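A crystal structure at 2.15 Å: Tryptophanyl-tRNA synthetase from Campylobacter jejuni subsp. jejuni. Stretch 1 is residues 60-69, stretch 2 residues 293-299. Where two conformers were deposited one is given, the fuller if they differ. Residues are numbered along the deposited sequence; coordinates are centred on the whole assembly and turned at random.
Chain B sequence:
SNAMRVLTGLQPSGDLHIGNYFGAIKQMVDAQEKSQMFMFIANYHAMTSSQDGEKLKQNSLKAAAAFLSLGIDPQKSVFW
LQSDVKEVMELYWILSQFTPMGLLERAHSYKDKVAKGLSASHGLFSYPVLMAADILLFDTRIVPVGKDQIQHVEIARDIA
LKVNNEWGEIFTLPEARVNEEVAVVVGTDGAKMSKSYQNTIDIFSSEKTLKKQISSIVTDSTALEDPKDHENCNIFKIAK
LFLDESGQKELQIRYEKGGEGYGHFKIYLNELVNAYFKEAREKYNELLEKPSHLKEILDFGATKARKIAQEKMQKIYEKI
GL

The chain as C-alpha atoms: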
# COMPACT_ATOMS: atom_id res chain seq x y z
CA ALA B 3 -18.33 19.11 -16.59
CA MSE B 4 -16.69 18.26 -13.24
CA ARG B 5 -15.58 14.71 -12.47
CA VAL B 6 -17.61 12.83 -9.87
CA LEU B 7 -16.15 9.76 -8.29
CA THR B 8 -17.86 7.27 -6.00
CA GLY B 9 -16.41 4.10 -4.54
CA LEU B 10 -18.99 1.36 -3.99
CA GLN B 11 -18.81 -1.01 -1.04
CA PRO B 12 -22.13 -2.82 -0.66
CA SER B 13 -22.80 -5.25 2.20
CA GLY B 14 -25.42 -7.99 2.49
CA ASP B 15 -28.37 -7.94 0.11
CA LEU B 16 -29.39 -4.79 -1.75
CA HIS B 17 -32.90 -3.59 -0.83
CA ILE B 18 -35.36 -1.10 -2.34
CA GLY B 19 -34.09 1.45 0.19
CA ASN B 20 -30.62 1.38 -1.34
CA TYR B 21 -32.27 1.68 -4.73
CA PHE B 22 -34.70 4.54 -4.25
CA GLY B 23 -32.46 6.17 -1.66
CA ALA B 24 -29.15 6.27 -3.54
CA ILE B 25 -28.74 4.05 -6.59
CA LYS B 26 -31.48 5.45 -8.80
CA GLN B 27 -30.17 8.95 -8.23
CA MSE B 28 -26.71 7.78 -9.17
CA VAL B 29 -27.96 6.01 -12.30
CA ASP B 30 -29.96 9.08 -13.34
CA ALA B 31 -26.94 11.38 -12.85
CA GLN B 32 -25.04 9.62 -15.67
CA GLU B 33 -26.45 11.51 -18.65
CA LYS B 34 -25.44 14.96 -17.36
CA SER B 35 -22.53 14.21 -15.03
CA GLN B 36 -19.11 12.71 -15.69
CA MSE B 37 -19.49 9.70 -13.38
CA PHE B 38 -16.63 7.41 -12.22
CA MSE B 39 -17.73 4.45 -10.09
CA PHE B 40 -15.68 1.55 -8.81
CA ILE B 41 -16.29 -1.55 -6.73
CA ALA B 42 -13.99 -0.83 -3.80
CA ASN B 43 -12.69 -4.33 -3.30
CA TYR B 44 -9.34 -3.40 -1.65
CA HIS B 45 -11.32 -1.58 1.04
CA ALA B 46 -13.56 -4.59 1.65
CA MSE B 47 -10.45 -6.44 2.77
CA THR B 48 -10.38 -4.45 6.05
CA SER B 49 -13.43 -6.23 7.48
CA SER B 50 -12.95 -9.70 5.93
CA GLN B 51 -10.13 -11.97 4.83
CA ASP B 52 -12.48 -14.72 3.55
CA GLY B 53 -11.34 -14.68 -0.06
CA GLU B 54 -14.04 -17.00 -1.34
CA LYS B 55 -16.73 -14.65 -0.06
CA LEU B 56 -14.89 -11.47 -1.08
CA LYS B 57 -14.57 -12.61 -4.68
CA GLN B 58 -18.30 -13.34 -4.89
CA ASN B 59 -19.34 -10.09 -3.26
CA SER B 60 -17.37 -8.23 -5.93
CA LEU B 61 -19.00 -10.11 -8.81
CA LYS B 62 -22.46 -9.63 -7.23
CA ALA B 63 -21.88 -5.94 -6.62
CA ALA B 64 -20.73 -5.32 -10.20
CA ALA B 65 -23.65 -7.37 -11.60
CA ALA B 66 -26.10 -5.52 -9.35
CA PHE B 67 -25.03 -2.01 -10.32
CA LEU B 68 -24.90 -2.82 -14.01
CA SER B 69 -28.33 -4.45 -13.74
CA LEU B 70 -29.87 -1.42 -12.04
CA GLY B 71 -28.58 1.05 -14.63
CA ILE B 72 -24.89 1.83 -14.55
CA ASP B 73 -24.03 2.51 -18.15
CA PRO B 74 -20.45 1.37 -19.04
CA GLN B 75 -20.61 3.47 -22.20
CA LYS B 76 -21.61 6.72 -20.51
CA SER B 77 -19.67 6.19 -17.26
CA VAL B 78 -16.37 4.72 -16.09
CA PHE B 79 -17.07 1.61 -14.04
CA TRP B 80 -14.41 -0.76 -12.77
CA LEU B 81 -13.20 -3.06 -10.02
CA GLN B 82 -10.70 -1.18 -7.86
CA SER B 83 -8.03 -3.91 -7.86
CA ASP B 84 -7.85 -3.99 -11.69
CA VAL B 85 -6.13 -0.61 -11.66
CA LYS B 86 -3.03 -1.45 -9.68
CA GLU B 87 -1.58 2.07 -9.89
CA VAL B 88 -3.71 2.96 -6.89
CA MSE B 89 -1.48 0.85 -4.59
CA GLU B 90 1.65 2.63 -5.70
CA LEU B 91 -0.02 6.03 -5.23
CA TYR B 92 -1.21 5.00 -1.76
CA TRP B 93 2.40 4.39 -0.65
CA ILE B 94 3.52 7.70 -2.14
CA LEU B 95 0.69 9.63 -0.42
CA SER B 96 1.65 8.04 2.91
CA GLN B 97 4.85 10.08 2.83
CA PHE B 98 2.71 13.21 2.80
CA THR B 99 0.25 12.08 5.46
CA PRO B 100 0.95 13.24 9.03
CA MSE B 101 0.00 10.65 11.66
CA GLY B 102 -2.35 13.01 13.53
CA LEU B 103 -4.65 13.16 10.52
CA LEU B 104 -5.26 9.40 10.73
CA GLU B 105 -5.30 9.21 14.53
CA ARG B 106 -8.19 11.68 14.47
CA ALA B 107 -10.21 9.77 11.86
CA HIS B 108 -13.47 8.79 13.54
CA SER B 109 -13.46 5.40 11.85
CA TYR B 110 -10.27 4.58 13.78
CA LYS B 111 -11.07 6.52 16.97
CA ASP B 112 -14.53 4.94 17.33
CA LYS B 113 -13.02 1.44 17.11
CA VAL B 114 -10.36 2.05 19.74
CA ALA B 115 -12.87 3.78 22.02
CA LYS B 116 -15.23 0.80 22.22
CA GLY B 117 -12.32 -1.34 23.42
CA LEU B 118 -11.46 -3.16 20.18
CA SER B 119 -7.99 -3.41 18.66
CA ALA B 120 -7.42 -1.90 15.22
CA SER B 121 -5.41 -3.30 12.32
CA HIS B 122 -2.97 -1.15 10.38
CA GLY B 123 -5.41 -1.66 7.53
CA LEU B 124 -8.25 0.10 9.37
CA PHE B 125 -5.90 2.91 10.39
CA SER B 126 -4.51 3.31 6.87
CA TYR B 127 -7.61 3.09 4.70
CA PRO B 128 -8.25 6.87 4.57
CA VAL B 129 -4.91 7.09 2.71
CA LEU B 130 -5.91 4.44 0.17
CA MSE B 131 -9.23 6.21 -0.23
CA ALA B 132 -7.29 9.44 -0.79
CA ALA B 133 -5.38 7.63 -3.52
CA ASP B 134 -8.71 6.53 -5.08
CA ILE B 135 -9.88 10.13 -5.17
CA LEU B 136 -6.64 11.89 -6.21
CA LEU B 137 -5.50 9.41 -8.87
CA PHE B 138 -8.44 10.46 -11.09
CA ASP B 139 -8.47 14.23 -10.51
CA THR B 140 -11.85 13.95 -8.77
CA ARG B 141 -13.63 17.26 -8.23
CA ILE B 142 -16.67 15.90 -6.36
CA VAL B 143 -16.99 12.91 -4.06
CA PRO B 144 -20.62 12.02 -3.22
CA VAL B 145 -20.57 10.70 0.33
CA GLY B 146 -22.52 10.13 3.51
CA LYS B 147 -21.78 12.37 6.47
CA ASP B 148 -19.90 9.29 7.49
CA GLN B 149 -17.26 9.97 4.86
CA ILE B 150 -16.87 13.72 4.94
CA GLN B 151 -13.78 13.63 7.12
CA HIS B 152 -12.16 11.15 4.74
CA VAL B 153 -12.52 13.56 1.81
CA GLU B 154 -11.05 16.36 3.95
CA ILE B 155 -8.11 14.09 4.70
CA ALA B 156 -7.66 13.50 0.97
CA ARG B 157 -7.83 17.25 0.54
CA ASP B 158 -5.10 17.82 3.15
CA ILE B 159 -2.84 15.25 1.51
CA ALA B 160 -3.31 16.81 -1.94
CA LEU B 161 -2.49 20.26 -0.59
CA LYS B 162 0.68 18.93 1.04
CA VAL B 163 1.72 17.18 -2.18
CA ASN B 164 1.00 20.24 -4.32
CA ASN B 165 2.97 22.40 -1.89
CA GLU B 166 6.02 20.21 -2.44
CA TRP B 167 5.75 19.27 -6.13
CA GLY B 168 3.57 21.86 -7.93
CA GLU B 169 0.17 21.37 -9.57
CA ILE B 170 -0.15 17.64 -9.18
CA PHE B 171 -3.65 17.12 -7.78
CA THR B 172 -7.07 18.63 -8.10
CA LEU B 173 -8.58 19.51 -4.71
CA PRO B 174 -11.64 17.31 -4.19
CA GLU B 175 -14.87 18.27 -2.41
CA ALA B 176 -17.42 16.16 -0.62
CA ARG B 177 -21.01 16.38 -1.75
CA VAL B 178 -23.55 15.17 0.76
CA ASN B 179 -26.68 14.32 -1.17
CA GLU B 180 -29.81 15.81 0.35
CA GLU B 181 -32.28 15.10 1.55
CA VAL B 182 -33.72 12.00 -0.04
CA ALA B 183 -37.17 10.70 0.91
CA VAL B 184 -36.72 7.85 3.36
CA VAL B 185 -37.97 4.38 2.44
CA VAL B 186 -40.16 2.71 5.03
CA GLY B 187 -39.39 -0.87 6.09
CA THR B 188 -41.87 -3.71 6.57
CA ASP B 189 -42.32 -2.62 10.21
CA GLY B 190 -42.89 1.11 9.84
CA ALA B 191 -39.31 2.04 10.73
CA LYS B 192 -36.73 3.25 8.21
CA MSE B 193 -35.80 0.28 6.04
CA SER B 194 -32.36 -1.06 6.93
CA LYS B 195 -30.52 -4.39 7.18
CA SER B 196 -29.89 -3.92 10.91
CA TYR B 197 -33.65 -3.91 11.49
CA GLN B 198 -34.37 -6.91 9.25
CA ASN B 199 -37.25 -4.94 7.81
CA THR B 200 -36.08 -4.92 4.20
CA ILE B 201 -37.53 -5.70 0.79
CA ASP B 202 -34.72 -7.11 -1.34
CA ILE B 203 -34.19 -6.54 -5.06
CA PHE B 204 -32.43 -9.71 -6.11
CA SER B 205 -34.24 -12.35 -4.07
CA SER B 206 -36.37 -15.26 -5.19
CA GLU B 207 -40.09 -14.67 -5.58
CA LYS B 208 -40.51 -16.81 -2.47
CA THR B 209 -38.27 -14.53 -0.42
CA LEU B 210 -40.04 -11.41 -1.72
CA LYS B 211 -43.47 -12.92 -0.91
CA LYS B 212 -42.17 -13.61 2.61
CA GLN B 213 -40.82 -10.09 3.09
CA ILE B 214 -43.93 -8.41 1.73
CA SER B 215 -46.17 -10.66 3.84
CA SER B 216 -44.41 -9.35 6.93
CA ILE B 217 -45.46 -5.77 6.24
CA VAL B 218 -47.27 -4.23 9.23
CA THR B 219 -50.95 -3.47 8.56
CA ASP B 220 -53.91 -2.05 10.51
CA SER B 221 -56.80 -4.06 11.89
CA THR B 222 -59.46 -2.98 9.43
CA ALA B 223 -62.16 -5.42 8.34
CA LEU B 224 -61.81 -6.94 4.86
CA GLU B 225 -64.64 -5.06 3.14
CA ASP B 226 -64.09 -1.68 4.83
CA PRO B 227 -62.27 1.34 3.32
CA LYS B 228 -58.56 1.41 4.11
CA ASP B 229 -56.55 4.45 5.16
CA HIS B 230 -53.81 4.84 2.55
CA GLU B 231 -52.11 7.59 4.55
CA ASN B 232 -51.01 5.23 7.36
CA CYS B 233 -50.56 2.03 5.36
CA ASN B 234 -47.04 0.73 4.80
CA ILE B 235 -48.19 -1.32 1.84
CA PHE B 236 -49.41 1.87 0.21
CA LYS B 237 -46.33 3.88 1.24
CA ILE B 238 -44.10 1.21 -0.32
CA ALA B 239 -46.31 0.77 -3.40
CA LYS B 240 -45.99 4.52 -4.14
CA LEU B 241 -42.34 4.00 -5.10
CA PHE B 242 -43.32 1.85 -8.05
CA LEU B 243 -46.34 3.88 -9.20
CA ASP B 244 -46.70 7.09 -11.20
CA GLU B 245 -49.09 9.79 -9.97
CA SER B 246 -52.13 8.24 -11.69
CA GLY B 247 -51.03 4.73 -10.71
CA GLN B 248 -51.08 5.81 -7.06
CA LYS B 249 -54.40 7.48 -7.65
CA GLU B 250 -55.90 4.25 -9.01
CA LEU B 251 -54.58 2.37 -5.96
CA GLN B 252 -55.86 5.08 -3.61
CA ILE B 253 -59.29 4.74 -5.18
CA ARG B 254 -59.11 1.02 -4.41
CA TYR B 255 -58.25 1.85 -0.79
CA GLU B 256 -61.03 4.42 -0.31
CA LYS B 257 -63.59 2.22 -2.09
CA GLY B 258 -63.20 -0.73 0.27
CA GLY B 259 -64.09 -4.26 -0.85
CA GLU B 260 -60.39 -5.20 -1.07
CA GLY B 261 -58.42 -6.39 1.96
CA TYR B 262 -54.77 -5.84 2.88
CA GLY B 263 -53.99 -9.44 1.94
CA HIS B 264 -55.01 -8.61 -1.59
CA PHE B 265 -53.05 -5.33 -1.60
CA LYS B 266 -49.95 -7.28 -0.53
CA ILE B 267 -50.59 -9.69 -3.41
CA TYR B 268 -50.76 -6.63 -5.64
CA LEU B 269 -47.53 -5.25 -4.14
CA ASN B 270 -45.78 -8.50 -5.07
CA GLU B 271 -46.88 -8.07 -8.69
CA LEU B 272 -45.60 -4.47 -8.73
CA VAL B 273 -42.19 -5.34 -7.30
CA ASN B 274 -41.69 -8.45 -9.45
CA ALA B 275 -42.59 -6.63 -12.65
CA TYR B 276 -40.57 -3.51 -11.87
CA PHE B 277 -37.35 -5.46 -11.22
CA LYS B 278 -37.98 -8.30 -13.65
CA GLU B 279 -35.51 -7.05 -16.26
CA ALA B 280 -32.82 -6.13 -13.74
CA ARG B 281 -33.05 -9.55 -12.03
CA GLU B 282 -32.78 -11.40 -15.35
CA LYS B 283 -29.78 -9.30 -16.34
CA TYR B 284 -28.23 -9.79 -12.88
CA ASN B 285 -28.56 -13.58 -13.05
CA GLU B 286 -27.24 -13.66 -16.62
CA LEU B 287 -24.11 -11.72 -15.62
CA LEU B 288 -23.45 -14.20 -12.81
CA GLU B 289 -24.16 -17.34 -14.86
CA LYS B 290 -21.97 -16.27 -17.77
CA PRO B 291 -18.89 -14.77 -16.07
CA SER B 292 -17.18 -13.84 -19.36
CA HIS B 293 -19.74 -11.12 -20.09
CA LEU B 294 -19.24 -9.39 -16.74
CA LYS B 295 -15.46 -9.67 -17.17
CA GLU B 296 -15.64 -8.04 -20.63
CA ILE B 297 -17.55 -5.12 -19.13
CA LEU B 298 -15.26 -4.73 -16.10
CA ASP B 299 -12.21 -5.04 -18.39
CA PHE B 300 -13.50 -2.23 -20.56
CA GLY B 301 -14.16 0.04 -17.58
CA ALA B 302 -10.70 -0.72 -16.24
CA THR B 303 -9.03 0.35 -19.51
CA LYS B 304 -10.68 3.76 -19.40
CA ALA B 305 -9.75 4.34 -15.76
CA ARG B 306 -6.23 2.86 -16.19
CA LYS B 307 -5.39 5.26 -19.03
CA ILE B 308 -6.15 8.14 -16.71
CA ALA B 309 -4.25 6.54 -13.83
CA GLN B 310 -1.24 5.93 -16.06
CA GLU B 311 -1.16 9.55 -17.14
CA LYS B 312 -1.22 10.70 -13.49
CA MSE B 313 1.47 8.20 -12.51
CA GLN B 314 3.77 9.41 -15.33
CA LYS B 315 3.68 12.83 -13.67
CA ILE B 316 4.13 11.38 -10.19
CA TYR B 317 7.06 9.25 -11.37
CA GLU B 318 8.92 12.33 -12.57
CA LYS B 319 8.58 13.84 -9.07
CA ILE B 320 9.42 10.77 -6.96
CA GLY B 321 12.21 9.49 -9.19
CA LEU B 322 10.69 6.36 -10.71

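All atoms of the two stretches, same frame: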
# COMPACT_ATOMS: atom_id res chain seq x y z
N SER B 60 -17.78 -9.17 -4.89
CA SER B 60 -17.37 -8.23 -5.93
C SER B 60 -18.14 -8.47 -7.22
O SER B 60 -18.62 -7.52 -7.85
CB SER B 60 -15.86 -8.33 -6.20
OG SER B 60 -15.14 -7.82 -5.09
N LEU B 61 -18.25 -9.75 -7.62
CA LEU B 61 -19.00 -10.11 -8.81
C LEU B 61 -20.46 -9.68 -8.64
O LEU B 61 -21.03 -9.03 -9.52
CB LEU B 61 -18.90 -11.61 -9.09
CG LEU B 61 -17.55 -12.20 -9.51
CD1 LEU B 61 -17.68 -13.66 -9.88
CD2 LEU B 61 -16.92 -11.41 -10.67
N LYS B 62 -21.07 -10.01 -7.49
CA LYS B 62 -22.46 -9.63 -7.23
C LYS B 62 -22.67 -8.13 -7.24
O LYS B 62 -23.67 -7.64 -7.76
CB LYS B 62 -22.97 -10.21 -5.91
CG LYS B 62 -22.97 -11.72 -5.88
CD LYS B 62 -23.75 -12.29 -4.69
CE LYS B 62 -23.26 -11.77 -3.34
NZ LYS B 62 -24.29 -10.95 -2.61
N ALA B 63 -21.73 -7.39 -6.66
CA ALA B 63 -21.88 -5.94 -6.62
C ALA B 63 -21.82 -5.36 -8.04
O ALA B 63 -22.62 -4.50 -8.38
CB ALA B 63 -20.83 -5.31 -5.74
N ALA B 64 -20.88 -5.83 -8.85
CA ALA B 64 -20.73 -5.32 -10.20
C ALA B 64 -22.00 -5.66 -10.98
O ALA B 64 -22.58 -4.78 -11.62
CB ALA B 64 -19.49 -5.90 -10.87
N ALA B 65 -22.43 -6.92 -10.91
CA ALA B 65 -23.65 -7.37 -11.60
C ALA B 65 -24.87 -6.56 -11.16
O ALA B 65 -25.69 -6.17 -11.98
CB ALA B 65 -23.89 -8.85 -11.36
N ALA B 66 -24.97 -6.29 -9.86
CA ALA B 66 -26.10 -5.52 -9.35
C ALA B 66 -26.13 -4.09 -9.90
O ALA B 66 -27.18 -3.59 -10.30
CB ALA B 66 -26.09 -5.50 -7.83
N PHE B 67 -24.99 -3.41 -9.91
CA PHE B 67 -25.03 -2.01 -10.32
C PHE B 67 -25.25 -1.88 -11.82
O PHE B 67 -25.98 -1.00 -12.29
CB PHE B 67 -23.80 -1.24 -9.82
CG PHE B 67 -23.80 -1.01 -8.33
CD1 PHE B 67 -24.64 -0.07 -7.76
CD2 PHE B 67 -22.97 -1.74 -7.50
CE1 PHE B 67 -24.64 0.14 -6.38
CE2 PHE B 67 -22.97 -1.55 -6.12
CZ PHE B 67 -23.81 -0.60 -5.56
N LEU B 68 -24.64 -2.77 -12.59
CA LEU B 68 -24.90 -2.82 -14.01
C LEU B 68 -26.37 -3.10 -14.27
O LEU B 68 -27.01 -2.40 -15.07
CB LEU B 68 -24.02 -3.88 -14.67
CG LEU B 68 -22.55 -3.47 -14.72
CD1 LEU B 68 -21.70 -4.62 -15.19
CD2 LEU B 68 -22.38 -2.28 -15.63
N SER B 69 -26.92 -4.09 -13.57
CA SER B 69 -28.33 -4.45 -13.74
C SER B 69 -29.32 -3.33 -13.45
O SER B 69 -30.36 -3.23 -14.08
CB SER B 69 -28.68 -5.65 -12.86
OG SER B 69 -27.96 -6.76 -13.33
N HIS B 293 -19.12 -12.38 -19.70
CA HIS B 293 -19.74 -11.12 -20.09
C HIS B 293 -19.46 -10.02 -19.06
O HIS B 293 -19.19 -8.88 -19.43
CB HIS B 293 -21.25 -11.28 -20.30
CG HIS B 293 -21.88 -10.08 -20.95
ND1 HIS B 293 -23.22 -9.77 -20.79
CD2 HIS B 293 -21.36 -9.13 -21.76
CE1 HIS B 293 -23.49 -8.67 -21.48
NE2 HIS B 293 -22.39 -8.26 -22.07
N LEU B 294 -19.51 -10.37 -17.79
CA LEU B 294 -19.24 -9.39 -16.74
C LEU B 294 -17.77 -8.98 -16.81
O LEU B 294 -17.45 -7.80 -16.71
CB LEU B 294 -19.60 -9.95 -15.36
CG LEU B 294 -19.43 -9.04 -14.15
CD1 LEU B 294 -20.29 -7.77 -14.28
CD2 LEU B 294 -19.77 -9.79 -12.86
N LYS B 295 -16.89 -9.94 -17.03
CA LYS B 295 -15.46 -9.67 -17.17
C LYS B 295 -15.16 -8.70 -18.33
O LYS B 295 -14.36 -7.77 -18.16
CB LYS B 295 -14.70 -10.99 -17.37
CG LYS B 295 -13.20 -10.88 -17.32
CD LYS B 295 -12.56 -12.26 -17.30
CE LYS B 295 -12.12 -12.67 -18.70
NZ LYS B 295 -10.94 -11.87 -19.16
N GLU B 296 -15.80 -8.92 -19.47
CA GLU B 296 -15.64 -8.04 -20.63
C GLU B 296 -16.01 -6.59 -20.29
O GLU B 296 -15.32 -5.65 -20.70
CB GLU B 296 -16.47 -8.55 -21.84
CG GLU B 296 -15.91 -9.82 -22.52
CD GLU B 296 -16.75 -10.33 -23.73
OE1 GLU B 296 -17.94 -9.94 -23.87
OE2 GLU B 296 -16.21 -11.12 -24.53
N ILE B 297 -17.09 -6.43 -19.52
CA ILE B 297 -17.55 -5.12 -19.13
C ILE B 297 -16.62 -4.47 -18.10
O ILE B 297 -16.26 -3.30 -18.23
CB ILE B 297 -18.98 -5.21 -18.57
CG1 ILE B 297 -19.95 -5.62 -19.69
CG2 ILE B 297 -19.38 -3.89 -17.93
CD1 ILE B 297 -21.32 -6.08 -19.16
N LEU B 298 -16.22 -5.23 -17.08
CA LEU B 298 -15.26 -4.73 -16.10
C LEU B 298 -13.90 -4.43 -16.74
O LEU B 298 -13.24 -3.48 -16.36
CB LEU B 298 -15.11 -5.73 -14.95
CG LEU B 298 -16.36 -5.78 -14.08
CD1 LEU B 298 -16.25 -6.84 -12.98
CD2 LEU B 298 -16.63 -4.40 -13.50
N ASP B 299 -13.50 -5.25 -17.72
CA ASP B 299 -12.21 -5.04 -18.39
C ASP B 299 -12.21 -3.75 -19.18
O ASP B 299 -11.25 -3.01 -19.16
CB ASP B 299 -11.85 -6.21 -19.29
CG ASP B 299 -11.28 -7.38 -18.52
OD1 ASP B 299 -10.81 -7.15 -17.38
OD2 ASP B 299 -11.28 -8.51 -19.05

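One side chain carries most of this contact. Leu-294 reaches out of the second helix and sits as a knob among Leu-61, Ala-64, Ala-65 and Leu-68 of the first, touching all four, while no hydrogen bond or salt bridge joins the two stretches. The partners lie at least 226 residues apart in sequence, and the helices cross steeply, at 78°, with their axes 10.9 Å apart at closest approach. At such an angle two helices diverge quickly on leaving the crossing point, so the contact is compact: 272 Å² buried in total, with Leu-294 giving up the largest share.

The hole is built from the i, i+3, i+4, i+7 pattern of a single helix face. Its middle is alanine, and that is what lets the knob come close to the backbone. The CA atoms of Ala-65 and Leu-294 are 7.1 Å apart, and Leu-294 CD1 lies 4.1 Å from Ala-65 N. Its other methyl, Leu-294 CD2, rests 3.6 Å from Leu-61 O. That carbonyl oxygen already accepts the helical hydrogen bond from Ala-65 N, at 2.9 Å, so the methyl packs against a backbone whose polar atoms are paired with each other.

The rotamer, chi1 t and chi2 p, turns CD1 of Leu-294 to Leu-68 and its CD2 to Leu-61, while the alanines between lie near both methyls; a branched apolar side chain suits a hole with a wall at each end. Leu-294 CD1 meets Ala-64 CB at 4.0 Å and Leu-68 CD1 at 3.6 Å; Leu-294 CD2 faces Leu-61 CD2 at 3.9 Å and, more loosely, Ala-65 CB at 4.5 Å. Leu-61 and Leu-68, the two ends of the hole, share the m, t rotamer but approach differently: the CA-to-CB bond of Leu-68 points toward the second helix, whereas that of Leu-61 points sideways and only its end comes nearer.

Around the knob, the second helix adds two smaller contacts from Ile-297 and Leu-298, at i+3 and i+4 from Leu-294, about one turn on and on the same side of the helix. Ile-297 points toward the first helix and sets its CG2 3.7 Å from Leu-68 CD1, so Leu-68 is touched by both Leu-294 and Ile-297. Leu-298 starts sideways, but its end turns in, and Leu-298 CD1 reaches Ala-64 CB at 4.0 Å. The small Ala-64 thus serves two leucines at once.

No polar side chain takes part in this apolar patch. Lys-62 and Lys-295 point away from the opposing helix, and Lys-295 NZ forms a salt bridge, with a weak hydrogen bond, to Asp-299 OD2 at 3.4 Å, one turn along its own helix. The buried Ser-69 settles its hydroxyl locally, Ser-69 OG donating to Ala-65 O at 2.7 Å. The rule to read here is economical: small residues at the crossing, leucines at the ends of the hole, and one leucine to fill it.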